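Local coordinates for copper induced nitroreductase D (Lactococcus lactis, PDB 2WQF) that acts as a copper-induced, FMN-dependent nitroreductase that takes part in defence against oxidative stress, at the flavin mononucleotide site and the interface of chains A and B. Numbering follows the deposited sequence. Chains: chain A/B, Copper induced nitroreductase D.

Contact 1: the flavin mononucleotide site. Residues chain A 10-12, 14, 138, 150-152, 189; chain B 38-42, 125, 128, 132. With FMN (flavin mononucleotide), chain C.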
# COMPACT_ATOMS: atom_id res chain seq x y z
N ARG A 10 -8.52 5.18 11.05
CA ARG A 10 -7.06 5.17 11.08
C ARG A 10 -6.57 6.59 10.83
O ARG A 10 -6.91 7.21 9.82
CB ARG A 10 -6.47 4.25 10.01
CG ARG A 10 -4.94 4.21 10.02
CD ARG A 10 -4.33 4.17 8.65
NE ARG A 10 -4.84 5.27 7.87
CZ ARG A 10 -4.45 6.54 7.96
NH1 ARG A 10 -3.42 6.90 8.73
NH2 ARG A 10 -5.07 7.46 7.24
N ARG A 11 -5.79 7.11 11.78
CA ARG A 11 -5.20 8.44 11.68
C ARG A 11 -3.78 8.44 12.23
O ARG A 11 -3.38 7.55 12.99
CB ARG A 11 -6.02 9.47 12.43
CG ARG A 11 -7.44 9.68 11.89
CD ARG A 11 -7.47 10.27 10.49
NE ARG A 11 -6.74 11.54 10.42
CZ ARG A 11 -7.21 12.70 10.86
NH1 ARG A 11 -8.45 12.80 11.34
NH2 ARG A 11 -6.46 13.77 10.77
N THR A 12 -3.03 9.47 11.85
CA THR A 12 -1.74 9.76 12.45
C THR A 12 -1.95 10.33 13.85
O THR A 12 -2.58 11.38 14.04
CB THR A 12 -0.94 10.73 11.58
OG1 THR A 12 -0.52 10.07 10.39
CG2 THR A 12 0.29 11.25 12.31
N TYR A 14 0.30 11.35 17.09
CA TYR A 14 1.65 11.61 17.60
C TYR A 14 1.75 11.46 19.11
O TYR A 14 2.82 11.13 19.62
CB TYR A 14 2.12 13.01 17.18
CG TYR A 14 2.42 13.09 15.69
CD1 TYR A 14 3.38 12.25 15.11
CD2 TYR A 14 1.70 13.95 14.86
CE1 TYR A 14 3.65 12.31 13.76
CE2 TYR A 14 1.97 14.02 13.49
CZ TYR A 14 2.93 13.20 12.95
OH TYR A 14 3.21 13.29 11.58
N TRP A 138 -1.45 -0.55 10.37
CA TRP A 138 -1.83 0.72 10.98
C TRP A 138 -3.34 0.75 11.25
O TRP A 138 -3.79 1.13 12.33
CB TRP A 138 -1.41 1.84 10.01
CG TRP A 138 -1.36 3.25 10.52
CD1 TRP A 138 -1.87 3.74 11.68
CD2 TRP A 138 -0.79 4.36 9.82
NE1 TRP A 138 -1.60 5.11 11.77
CE2 TRP A 138 -0.94 5.49 10.63
CE3 TRP A 138 -0.12 4.49 8.60
CZ2 TRP A 138 -0.48 6.75 10.24
CZ3 TRP A 138 0.34 5.73 8.21
CH2 TRP A 138 0.16 6.84 9.04
N LEU A 150 3.77 6.99 11.29
CA LEU A 150 4.74 6.34 10.43
C LEU A 150 5.94 7.25 10.17
O LEU A 150 5.80 8.33 9.61
CB LEU A 150 4.07 5.96 9.09
CG LEU A 150 4.95 5.19 8.10
CD1 LEU A 150 5.31 3.84 8.65
CD2 LEU A 150 4.25 5.08 6.76
N GLN A 151 7.11 6.79 10.59
CA GLN A 151 8.35 7.52 10.48
C GLN A 151 9.31 6.86 9.51
O GLN A 151 9.18 5.67 9.15
CB GLN A 151 9.03 7.66 11.85
CG GLN A 151 8.20 8.38 12.89
CD GLN A 151 7.66 9.69 12.37
OE1 GLN A 151 8.38 10.45 11.74
NE2 GLN A 151 6.38 9.94 12.60
N HIS A 152 10.30 7.65 9.09
CA HIS A 152 11.31 7.25 8.13
C HIS A 152 12.70 7.72 8.53
O HIS A 152 13.23 8.70 8.01
CB HIS A 152 10.92 7.73 6.73
CG HIS A 152 9.65 7.11 6.25
ND1 HIS A 152 8.42 7.70 6.45
CD2 HIS A 152 9.40 5.92 5.66
CE1 HIS A 152 7.47 6.91 5.96
NE2 HIS A 152 8.05 5.81 5.49
N LYS A 189 -7.47 17.50 8.97
CA LYS A 189 -6.99 17.01 7.68
C LYS A 189 -7.95 17.44 6.59
O LYS A 189 -9.16 17.34 6.74
CB LYS A 189 -6.86 15.48 7.70
CG LYS A 189 -6.33 14.89 6.42
CD LYS A 189 -6.01 13.39 6.52
CE LYS A 189 -7.23 12.57 6.77
NZ LYS A 189 -6.93 11.13 6.46
N PRO B 38 -4.01 7.05 3.62
CA PRO B 38 -2.92 8.00 3.93
C PRO B 38 -1.88 8.08 2.80
O PRO B 38 -1.63 7.10 2.09
CB PRO B 38 -2.30 7.40 5.17
CG PRO B 38 -2.48 5.92 4.98
CD PRO B 38 -3.82 5.75 4.29
N THR B 39 -1.29 9.26 2.65
CA THR B 39 -0.22 9.52 1.71
C THR B 39 0.77 10.43 2.39
O THR B 39 0.39 11.21 3.28
CB THR B 39 -0.71 10.21 0.42
OG1 THR B 39 -1.50 11.36 0.74
CG2 THR B 39 -1.51 9.25 -0.43
N ALA B 40 2.04 10.35 2.00
CA ALA B 40 3.08 11.17 2.63
C ALA B 40 2.69 12.64 2.54
O ALA B 40 2.32 13.15 1.46
CB ALA B 40 4.42 10.93 1.97
N PHE B 41 2.77 13.33 3.68
CA PHE B 41 2.47 14.76 3.76
C PHE B 41 1.09 15.12 3.24
O PHE B 41 0.83 16.26 2.82
CB PHE B 41 3.58 15.57 3.08
N ASN B 42 0.18 14.15 3.31
CA ASN B 42 -1.18 14.34 2.78
C ASN B 42 -1.16 14.81 1.34
O ASN B 42 -2.03 15.57 0.93
CB ASN B 42 -2.01 15.29 3.67
CG ASN B 42 -3.49 15.14 3.42
OD1 ASN B 42 -3.98 14.03 3.14
ND2 ASN B 42 -4.23 16.24 3.53
N TRP B 125 7.56 7.18 -1.74
CA TRP B 125 6.32 7.28 -0.99
C TRP B 125 5.13 7.30 -1.93
O TRP B 125 4.06 6.84 -1.57
CB TRP B 125 6.34 8.52 -0.09
CG TRP B 125 7.35 8.44 1.02
CD1 TRP B 125 7.83 7.31 1.60
CD2 TRP B 125 7.99 9.54 1.68
NE1 TRP B 125 8.74 7.64 2.60
CE2 TRP B 125 8.85 9.00 2.65
CE3 TRP B 125 7.93 10.93 1.52
CZ2 TRP B 125 9.61 9.79 3.50
CZ3 TRP B 125 8.69 11.71 2.35
CH2 TRP B 125 9.53 11.14 3.32
N GLN B 128 4.54 3.67 -2.86
CA GLN B 128 3.88 3.06 -1.71
C GLN B 128 2.40 3.48 -1.68
O GLN B 128 1.51 2.65 -1.44
CB GLN B 128 4.61 3.43 -0.42
CG GLN B 128 6.00 2.81 -0.35
CD GLN B 128 6.81 3.25 0.84
OE1 GLN B 128 6.39 4.10 1.62
NE2 GLN B 128 7.99 2.67 0.98
N ILE B 132 -1.09 1.36 -1.59
CA ILE B 132 -2.05 1.62 -0.52
C ILE B 132 -3.46 1.83 -1.09
O ILE B 132 -4.42 1.16 -0.67
CB ILE B 132 -1.60 2.85 0.29
CG1 ILE B 132 -0.37 2.48 1.15
CG2 ILE B 132 -2.71 3.40 1.17
CD1 ILE B 132 0.36 3.71 1.70
N1 FMN C . 4.23 11.02 8.86
C2 FMN C . 5.39 11.39 9.69
O2 FMN C . 5.22 11.96 10.74
N3 FMN C . 6.70 11.13 9.18
C4 FMN C . 6.92 10.51 7.96
O4 FMN C . 8.05 10.23 7.64
C4A FMN C . 5.77 10.16 7.13
N5 FMN C . 5.87 9.62 5.96
C5A FMN C . 4.67 8.95 5.36
C6 FMN C . 4.87 8.02 4.21
C7 FMN C . 3.85 7.35 3.68
C7M FMN C . 4.11 6.44 2.49
C8 FMN C . 2.47 7.52 4.28
C8M FMN C . 1.31 6.71 3.74
C9 FMN C . 2.27 8.37 5.29
C9A FMN C . 3.43 9.14 5.88
N10 FMN C . 3.27 10.07 6.95
C10 FMN C . 4.41 10.45 7.68
C1' FMN C . 1.96 10.37 7.51
C2' FMN C . 1.14 11.23 6.55
O2' FMN C . 1.64 12.54 6.58
C3' FMN C . -0.32 11.14 6.98
O3' FMN C . -0.70 9.80 6.72
C4' FMN C . -1.20 12.08 6.13
O4' FMN C . -0.92 13.43 6.45
C5' FMN C . -2.69 11.81 6.33
O5' FMN C . -3.00 11.95 7.71
P FMN C . -3.63 10.70 8.53
O1P FMN C . -4.82 10.19 7.83
O2P FMN C . -2.52 9.58 8.64
O3P FMN C . -3.98 11.28 9.97
O HOH W 1 -3.73 13.78 10.26
O HOH W 2 4.42 12.88 5.79
O HOH W 3 10.39 10.45 9.80
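Phosphate oxygen O3P of FMN takes two direct donors, the backbone N of A:Thr12 at 2.8 Å and NE of A:Arg11, and a water adds a further contact. The other terminal oxygens are each gripped twice as well. A:Arg10 presents its guanidinium end-on and almost in plane, NH1 to O2P in a nearly straight bond (171° at H) and NH2 to O1P. The hydroxyl of A:Thr12 also gives to O2P, and NZ of A:Lys189 comes within 2.7 Å of O1P. Three basic side chains thus surround the phosphate and probably offset its charge. CG of B:Pro38 packs over one face of the A:Arg10 guanidinium and, with NH1 over the rim of the A:Trp138 indole, probably limits its rotation.

At the pyrimidine end, carbonyl O2 receives the hydroxyl of A:Tyr14 at 2.6 Å and the amide NE2 of A:Gln151. Carbonyl O4 is met by ND1 of A:His152, 2.8 Å away, exactly in the imidazole plane and at 176°. The ring of A:His152 is in turn backed by NE1 of B:Trp125, 3.4 Å above its centre, a support from the other subunit that also touches the flavin directly. These donors at O2 and O4 would be likely to favour electron density on the pyrimidine side, as suits a reduced flavin.

The dimethylbenzene ring is sandwiched: CD2 of A:Leu150 sits over one face, 3.8 Å from its centroid, and CA of B:Ala40 over the opposite one. The C6 edge of this FMN ring points at the face of B:Trp125, the planes of the FMN ring and the B:Trp125 five-membered ring 74° apart. OE1 of B:Gln128 and CD1 of B:Ile132 touch the methyl groups C7M and C8M, respectively. Polar recognition falls mainly to chain A and apolar packing largely to chain B, so this nitroreductase-fold pocket holds the redox cofactor between two subunits.

Contact 2: the interface of chains A and B. Residues chain A 3, 6-7, 136, 139-140, 143; chain B 3, 6-7, 136, 139-140, 143.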
# COMPACT_ATOMS: atom_id res chain seq x y z
N PHE A 3 -15.93 -1.46 6.54
CA PHE A 3 -14.54 -1.34 6.11
C PHE A 3 -14.16 0.13 5.90
O PHE A 3 -13.09 0.58 6.32
CB PHE A 3 -14.31 -2.13 4.80
CG PHE A 3 -12.91 -2.03 4.29
CD1 PHE A 3 -11.86 -2.63 4.96
CD2 PHE A 3 -12.63 -1.30 3.15
CE1 PHE A 3 -10.58 -2.50 4.51
CE2 PHE A 3 -11.34 -1.17 2.70
CZ PHE A 3 -10.32 -1.78 3.38
N SER A 6 -13.53 1.72 9.09
CA SER A 6 -12.24 1.33 9.63
C SER A 6 -11.14 2.18 9.01
O SER A 6 -10.23 2.63 9.71
CB SER A 6 -11.95 -0.17 9.38
OG SER A 6 -12.89 -0.98 10.06
N LEU A 7 -11.23 2.42 7.70
CA LEU A 7 -10.25 3.25 7.03
C LEU A 7 -10.27 4.67 7.58
O LEU A 7 -9.22 5.26 7.83
CB LEU A 7 -10.47 3.31 5.51
CG LEU A 7 -10.28 2.00 4.73
CD1 LEU A 7 -10.43 2.32 3.25
CD2 LEU A 7 -8.96 1.33 5.01
N ASN A 136 -2.16 -1.57 6.32
CA ASN A 136 -3.05 -2.58 6.84
C ASN A 136 -2.81 -2.79 8.35
O ASN A 136 -3.75 -2.95 9.12
CB ASN A 136 -2.99 -3.91 6.04
CG ASN A 136 -3.83 -3.87 4.78
OD1 ASN A 136 -4.70 -3.00 4.64
ND2 ASN A 136 -3.57 -4.78 3.85
N THR A 139 -4.11 0.37 10.24
CA THR A 139 -5.54 0.37 10.36
C THR A 139 -6.03 -0.70 11.34
O THR A 139 -6.95 -0.46 12.12
CB THR A 139 -6.23 0.18 8.97
OG1 THR A 139 -5.74 1.19 8.07
CG2 THR A 139 -7.72 0.29 9.11
N ALA A 140 -5.38 -1.86 11.33
CA ALA A 140 -5.75 -2.92 12.27
C ALA A 140 -5.53 -2.46 13.73
O ALA A 140 -6.33 -2.74 14.63
CB ALA A 140 -4.98 -4.21 11.96
N GLU A 143 -8.22 -0.18 14.85
CA GLU A 143 -9.43 -0.91 15.22
C GLU A 143 -9.37 -1.45 16.65
O GLU A 143 -10.40 -1.63 17.29
CB GLU A 143 -9.74 -2.01 14.21
CG GLU A 143 -10.22 -1.46 12.87
CD GLU A 143 -11.63 -0.88 12.94
OE1 GLU A 143 -12.62 -1.66 12.87
OE2 GLU A 143 -11.74 0.37 13.06
N PHE B 3 -12.15 -5.88 10.79
CA PHE B 3 -11.21 -5.39 9.78
C PHE B 3 -10.36 -6.54 9.23
O PHE B 3 -10.15 -6.65 8.03
CB PHE B 3 -10.30 -4.30 10.38
CG PHE B 3 -9.29 -3.78 9.41
CD1 PHE B 3 -9.68 -3.00 8.34
CD2 PHE B 3 -7.95 -4.08 9.56
CE1 PHE B 3 -8.77 -2.55 7.43
CE2 PHE B 3 -7.04 -3.63 8.64
CZ PHE B 3 -7.44 -2.86 7.58
N SER B 6 -12.26 -8.46 6.83
CA SER B 6 -12.38 -7.76 5.56
C SER B 6 -11.12 -8.00 4.73
O SER B 6 -11.21 -8.24 3.52
CB SER B 6 -12.59 -6.25 5.76
OG SER B 6 -13.82 -6.00 6.43
N LEU B 7 -9.96 -7.96 5.38
CA LEU B 7 -8.71 -8.21 4.67
C LEU B 7 -8.68 -9.62 4.11
O LEU B 7 -8.27 -9.83 2.97
CB LEU B 7 -7.48 -8.00 5.57
CG LEU B 7 -7.22 -6.57 6.07
CD1 LEU B 7 -5.90 -6.58 6.82
CD2 LEU B 7 -7.19 -5.55 4.95
N ASN B 136 -6.77 -0.77 -0.81
CA ASN B 136 -7.92 -0.29 -0.07
C ASN B 136 -9.18 -0.34 -0.95
O ASN B 136 -10.26 -0.71 -0.47
CB ASN B 136 -7.69 1.12 0.55
CG ASN B 136 -6.92 1.06 1.85
OD1 ASN B 136 -6.82 -0.01 2.47
ND2 ASN B 136 -6.36 2.19 2.27
N THR B 139 -10.15 -4.10 -1.44
CA THR B 139 -10.80 -4.64 -0.28
C THR B 139 -12.20 -4.07 -0.09
O THR B 139 -13.14 -4.79 0.28
CB THR B 139 -9.94 -4.41 1.00
OG1 THR B 139 -8.63 -4.94 0.80
CG2 THR B 139 -10.59 -5.07 2.19
N ALA B 140 -12.37 -2.77 -0.37
CA ALA B 140 -13.69 -2.16 -0.28
C ALA B 140 -14.68 -2.82 -1.26
O ALA B 140 -15.85 -3.06 -0.94
CB ALA B 140 -13.60 -0.64 -0.50
N GLU B 143 -15.84 -6.10 -0.00
CA GLU B 143 -16.87 -5.97 1.01
C GLU B 143 -18.27 -5.77 0.40
O GLU B 143 -19.27 -6.13 1.02
CB GLU B 143 -16.53 -4.85 2.00
CG GLU B 143 -15.37 -5.23 2.92
CD GLU B 143 -15.75 -6.28 3.96
OE1 GLU B 143 -16.36 -5.91 5.01
OE2 GLU B 143 -15.45 -7.48 3.71
O HOH W 4 -5.81 -0.39 5.13
O HOH W 5 -6.72 -2.88 2.60
O HOH W 6 -17.54 -3.52 5.19
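Each face of the A:Phe3 ring has its own neighbour. CG of A:Leu7, one turn on in the same helix, lies over the rim of one face, and the methyl CG2 of B:Thr139 presses on the other, 3.7 Å from the ring centroid. That methyl stands anti to its own backbone N, and the threonine side chain comes in nearly perpendicular to that of the phenylalanine. With CG of A:Phe3 also anti to the backbone N (chi1 179°), the ring reaches out onto helix 121-143 of chain B. There CE2 comes 3.4 Å from the backbone O of B:Asn136, and CD2 lies 3.7 Å from CA of B:Ala140. Its remaining ortho carbon, CD1, meets CB of B:Ser6, and CE1 touches CE1 of B:Phe3 at 3.4 Å, the two side chains meeting at a slant at the symmetry axis. An alanine in place of A:Phe3 would strip away this ring and would probably loosen the packing of helix 3-9 against B:Thr139 and B:Ala140.

Beside the rings, A:Leu7 and B:Asn136 run antiparallel alongside each other, CD2 lying 3.6 Å from the amide oxygen OD1. In this patch, polar contact between the subunits runs through water: two waters each join OD1 of A:Asn136 to OD1 of B:Asn136, every leg 2.9 Å. A third links the backbone N of A:Phe3 to carboxylate OE1 of B:Glu143, the latter 2.7 Å from the water. Twofold symmetry repeats each direct contact with the chains exchanged. This helix-to-helix patch, apolar around the phenylalanines and hydrated along the asparagines, joins the N-terminal helix of each subunit to the long helix of its partner and would help to hold the dimer together.

The centres of the C-alpha atoms of contact 1 and contact 2 lie about 16 Å apart, and helix 121-143 serves both. In chain A it supplies A:Trp138 to contact 1 and A:Asn136, A:Thr139, A:Ala140 and A:Glu143 to contact 2; in chain B, B:Trp125, B:Gln128 and B:Ile132 face the flavin while later residues meet the partner's N-terminal helix. Chain A also runs from helix 3-9 directly into the phosphate-binding A:Arg10 to A:Thr12. Pairing of the subunits and completion of the cofactor pocket are therefore probably coupled, and a shift at contact 2 could plausibly be felt at contact 1.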